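Membrane protein (Acinetobacter baumannii AB307-0294, PDB 5DL5) probably forms an outer-membrane channel of the OprD porin family that lets small solutes, and possibly antibiotics, enter the cell. Local coordinates at residues Y237-A248 with G270-S281. Numbering follows the deposited sequence.
Sequences YDFSGYHTKFDA and GEEKTNNIWAIS
Asp238 and Ser281 trade two backbone hydrogen bonds, and the same pairing recurs at Ser240 with Ala279, Tyr242 with Ile277, Thr244 with Asn275 and Phe246 with Lys273. The axes of the two segments approach to 4.6 Å, their directions 175° apart. In the non-hydrogen-bonded pairs between them, Gly241 suits its place opposite Trp278: having no side chain, it lets the backbones close to 3.9 Å between Gly241 CA and Trp278 CA, with Gly241 CA 3.1 Å from Ile277 O.

One face of the pair carries the apolar group of Phe239, Trp278 and Ile280, surface side chains that probably face lipid, as on the outside of porin barrels. Phe239 CD1 meets Ile280 CG2 at 3.7 Å, while Phe239 CE1 comes within 4.0 Å of Trp278 CE3. Farther along this face polar pairs take over, matching donor to acceptor and charge to charge. His243 has CG anti to the backbone N (chi1 171°), which lays its ring alongside the Asn276 amide; His243 ND1 donates to Asn276 OD1 (2.6 Å), which lies in the imidazole plane, while the donor is tilted 27° from the amide carbonyl plane. Lys245 bends its long chain so that NZ approaches both carboxylate oxygens of Glu272, each at 3.3 Å, a salt bridge with weak hydrogen bonds, from strand residue Lys245 to Glu272 just before the second strand.

The other face, mostly buried, mixes polar and apolar side chains and probably turns to the barrel interior, where Asp238, Ser240 and Asn275 find polar partners. Ser240 OG donates to Asp238 OD2, on the syn side of the carboxylate, while Asn222 of the adjoining strand binds both side chains. A water joins Thr244 OG1 to Asn275 OD1, and Asn275 ND2 turns to Val302 O. Tyr242 packs its CB on Ile277 CG2 and sends its hydroxyl to Pro133 O.

Flanked by strands 216-229 and 289-300, this antiparallel pair forms part of the wall of an OprD-family porin beta-barrel.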
# COMPACT_ATOMS: atom_id res chain seq x y z
N TYR A 237 12.66 11.78 12.50
CA TYR A 237 11.69 11.23 13.38
C TYR A 237 10.36 11.24 12.74
O TYR A 237 9.99 12.19 12.05
CB TYR A 237 11.56 12.09 14.63
CG TYR A 237 12.83 12.31 15.39
CD1 TYR A 237 13.60 13.44 15.13
CD2 TYR A 237 13.20 11.47 16.37
CE1 TYR A 237 14.73 13.71 15.88
CE2 TYR A 237 14.32 11.69 17.12
CZ TYR A 237 15.07 12.83 16.87
OH TYR A 237 16.20 13.02 17.59
N ASP A 238 9.62 10.20 12.97
CA ASP A 238 8.28 10.03 12.39
C ASP A 238 7.30 9.51 13.46
O ASP A 238 7.60 8.50 14.21
CB ASP A 238 8.32 9.05 11.19
CG ASP A 238 6.99 9.04 10.42
OD1 ASP A 238 6.74 10.00 9.58
OD2 ASP A 238 6.11 8.16 10.73
N PHE A 239 6.13 10.14 13.54
CA PHE A 239 5.00 9.65 14.36
C PHE A 239 3.81 9.53 13.47
O PHE A 239 3.42 10.52 12.75
CB PHE A 239 4.86 10.67 15.54
CG PHE A 239 3.70 10.42 16.52
CD1 PHE A 239 3.27 9.13 16.90
CD2 PHE A 239 3.10 11.54 17.18
CE1 PHE A 239 2.21 8.95 17.81
CE2 PHE A 239 2.05 11.37 18.13
CZ PHE A 239 1.62 10.08 18.49
N SER A 240 3.31 8.31 13.35
CA SER A 240 2.22 7.98 12.48
C SER A 240 1.15 7.24 13.30
O SER A 240 1.49 6.48 14.24
CB SER A 240 2.66 7.06 11.33
OG SER A 240 3.50 7.82 10.47
N GLY A 241 -0.12 7.36 12.92
CA GLY A 241 -1.14 6.48 13.48
C GLY A 241 -2.54 6.45 12.82
O GLY A 241 -2.86 7.33 12.04
N TYR A 242 -3.23 5.32 13.01
CA TYR A 242 -4.64 5.25 12.58
C TYR A 242 -5.57 4.97 13.78
O TYR A 242 -5.27 4.17 14.71
CB TYR A 242 -4.90 4.13 11.60
CG TYR A 242 -4.17 4.18 10.30
CD1 TYR A 242 -2.94 3.57 10.16
CD2 TYR A 242 -4.80 4.73 9.16
CE1 TYR A 242 -2.31 3.52 8.90
CE2 TYR A 242 -4.16 4.80 7.94
CZ TYR A 242 -2.91 4.15 7.81
OH TYR A 242 -2.33 4.17 6.61
N HIS A 243 -6.71 5.60 13.67
CA HIS A 243 -7.88 5.23 14.46
C HIS A 243 -9.01 4.67 13.55
O HIS A 243 -9.47 5.37 12.64
CB HIS A 243 -8.32 6.45 15.22
CG HIS A 243 -9.63 6.28 15.92
ND1 HIS A 243 -9.73 5.60 17.11
CD2 HIS A 243 -10.89 6.58 15.54
CE1 HIS A 243 -11.00 5.59 17.50
NE2 HIS A 243 -11.73 6.16 16.56
N THR A 244 -9.47 3.46 13.83
CA THR A 244 -10.50 2.83 13.01
C THR A 244 -11.64 2.33 13.83
O THR A 244 -11.49 1.60 14.81
CB THR A 244 -9.92 1.61 12.24
OG1 THR A 244 -8.78 2.02 11.53
CG2 THR A 244 -11.00 0.98 11.21
N LYS A 245 -12.83 2.69 13.44
CA LYS A 245 -14.04 2.15 14.00
C LYS A 245 -14.71 1.33 12.92
O LYS A 245 -15.11 1.85 11.84
CB LYS A 245 -15.00 3.24 14.49
CG LYS A 245 -16.13 2.62 15.29
CD LYS A 245 -17.03 3.66 15.94
CE LYS A 245 -17.75 4.44 14.82
NZ LYS A 245 -19.14 4.85 15.17
N PHE A 246 -14.79 0.05 13.20
CA PHE A 246 -15.42 -0.89 12.32
C PHE A 246 -16.87 -0.97 12.66
O PHE A 246 -17.25 -1.12 13.85
CB PHE A 246 -14.80 -2.32 12.46
CG PHE A 246 -13.41 -2.41 11.97
CD1 PHE A 246 -13.15 -2.67 10.62
CD2 PHE A 246 -12.37 -2.24 12.81
CE1 PHE A 246 -11.83 -2.75 10.17
CE2 PHE A 246 -11.04 -2.34 12.38
CZ PHE A 246 -10.77 -2.59 11.03
N ASP A 247 -17.68 -0.93 11.62
CA ASP A 247 -19.23 -1.02 11.77
C ASP A 247 -19.52 -2.46 12.24
O ASP A 247 -18.73 -3.44 11.94
CB ASP A 247 -19.82 -0.80 10.37
CG ASP A 247 -21.35 -0.59 10.30
OD1 ASP A 247 -21.77 0.61 10.34
OD2 ASP A 247 -22.12 -1.57 10.00
N ALA A 248 -20.65 -2.61 12.89
CA ALA A 248 -21.16 -3.90 13.40
C ALA A 248 -21.25 -4.94 12.31
O ALA A 248 -20.92 -6.09 12.56
CB ALA A 248 -22.53 -3.73 14.04
N GLY A 270 -20.95 -8.19 14.49
CA GLY A 270 -22.25 -7.83 14.97
C GLY A 270 -22.18 -6.74 16.03
O GLY A 270 -23.19 -6.38 16.54
N GLU A 271 -21.02 -6.23 16.41
CA GLU A 271 -21.01 -4.93 17.08
C GLU A 271 -19.76 -4.19 16.68
O GLU A 271 -18.86 -4.79 16.04
CB GLU A 271 -21.07 -5.07 18.59
CG GLU A 271 -19.87 -5.73 19.20
CD GLU A 271 -20.08 -5.95 20.71
OE1 GLU A 271 -21.16 -6.45 21.10
OE2 GLU A 271 -19.14 -5.62 21.51
N GLU A 272 -19.75 -2.88 16.99
CA GLU A 272 -18.64 -2.01 16.59
C GLU A 272 -17.35 -2.51 17.32
O GLU A 272 -17.41 -3.09 18.43
CB GLU A 272 -18.98 -0.52 16.86
CG GLU A 272 -20.18 -0.06 16.02
CD GLU A 272 -20.29 1.43 15.84
OE1 GLU A 272 -20.25 2.21 16.82
OE2 GLU A 272 -20.46 1.86 14.67
N LYS A 273 -16.23 -2.39 16.65
CA LYS A 273 -14.91 -2.73 17.22
C LYS A 273 -14.00 -1.58 16.81
O LYS A 273 -14.23 -0.95 15.76
CB LYS A 273 -14.44 -4.06 16.65
CG LYS A 273 -15.24 -5.31 17.00
CD LYS A 273 -15.22 -5.69 18.51
CE LYS A 273 -16.23 -6.80 18.77
NZ LYS A 273 -16.20 -7.20 20.19
N THR A 274 -13.07 -1.26 17.69
CA THR A 274 -12.20 -0.13 17.55
C THR A 274 -10.77 -0.55 17.67
O THR A 274 -10.42 -1.34 18.57
CB THR A 274 -12.56 0.90 18.64
OG1 THR A 274 -13.78 1.50 18.28
CG2 THR A 274 -11.53 2.11 18.69
N ASN A 275 -9.94 0.02 16.82
CA ASN A 275 -8.48 -0.19 16.81
C ASN A 275 -7.89 1.17 16.84
O ASN A 275 -8.35 2.05 16.10
CB ASN A 275 -8.00 -0.76 15.50
CG ASN A 275 -6.51 -0.94 15.40
OD1 ASN A 275 -5.83 -0.16 14.68
ND2 ASN A 275 -5.96 -1.95 16.13
N ASN A 276 -6.88 1.36 17.66
CA ASN A 276 -5.85 2.40 17.44
C ASN A 276 -4.47 1.72 17.20
O ASN A 276 -4.08 0.80 17.92
CB ASN A 276 -5.72 3.33 18.65
CG ASN A 276 -7.02 4.03 18.95
OD1 ASN A 276 -7.44 4.88 18.21
ND2 ASN A 276 -7.72 3.58 19.91
N ILE A 277 -3.77 2.15 16.18
CA ILE A 277 -2.41 1.69 15.87
C ILE A 277 -1.60 2.95 15.65
O ILE A 277 -1.95 3.86 14.90
CB ILE A 277 -2.35 0.65 14.76
CG1 ILE A 277 -0.91 0.10 14.63
CG2 ILE A 277 -2.93 1.21 13.48
CD1 ILE A 277 -0.81 -1.06 13.66
N TRP A 278 -0.45 2.99 16.30
CA TRP A 278 0.50 4.09 16.14
C TRP A 278 1.96 3.59 16.15
O TRP A 278 2.21 2.50 16.59
CB TRP A 278 0.25 5.18 17.17
CG TRP A 278 0.44 4.77 18.53
CD1 TRP A 278 -0.50 4.21 19.37
CD2 TRP A 278 1.68 4.81 19.29
NE1 TRP A 278 0.11 3.86 20.55
CE2 TRP A 278 1.43 4.17 20.53
CE3 TRP A 278 2.97 5.23 19.00
CZ2 TRP A 278 2.37 4.08 21.54
CZ3 TRP A 278 3.98 5.04 20.01
CH2 TRP A 278 3.62 4.49 21.28
N ALA A 279 2.89 4.43 15.71
CA ALA A 279 4.25 4.07 15.56
C ALA A 279 5.11 5.28 15.59
O ALA A 279 4.67 6.34 15.17
CB ALA A 279 4.49 3.30 14.30
N ILE A 280 6.27 5.14 16.22
CA ILE A 280 7.31 6.14 16.22
C ILE A 280 8.58 5.54 15.65
O ILE A 280 8.86 4.35 15.97
CB ILE A 280 7.58 6.69 17.63
CG1 ILE A 280 7.86 5.53 18.64
CG2 ILE A 280 6.37 7.46 18.08
CD1 ILE A 280 8.37 5.94 20.01
N SER A 281 9.31 6.32 14.83
CA SER A 281 10.53 5.84 14.20
C SER A 281 11.54 6.91 14.27
O SER A 281 11.19 8.10 14.35
CB SER A 281 10.24 5.32 12.76
OG SER A 281 10.18 6.45 11.96
O HOH W 1 -6.73 1.91 13.35
O HOH W 2 -17.13 -4.96 13.74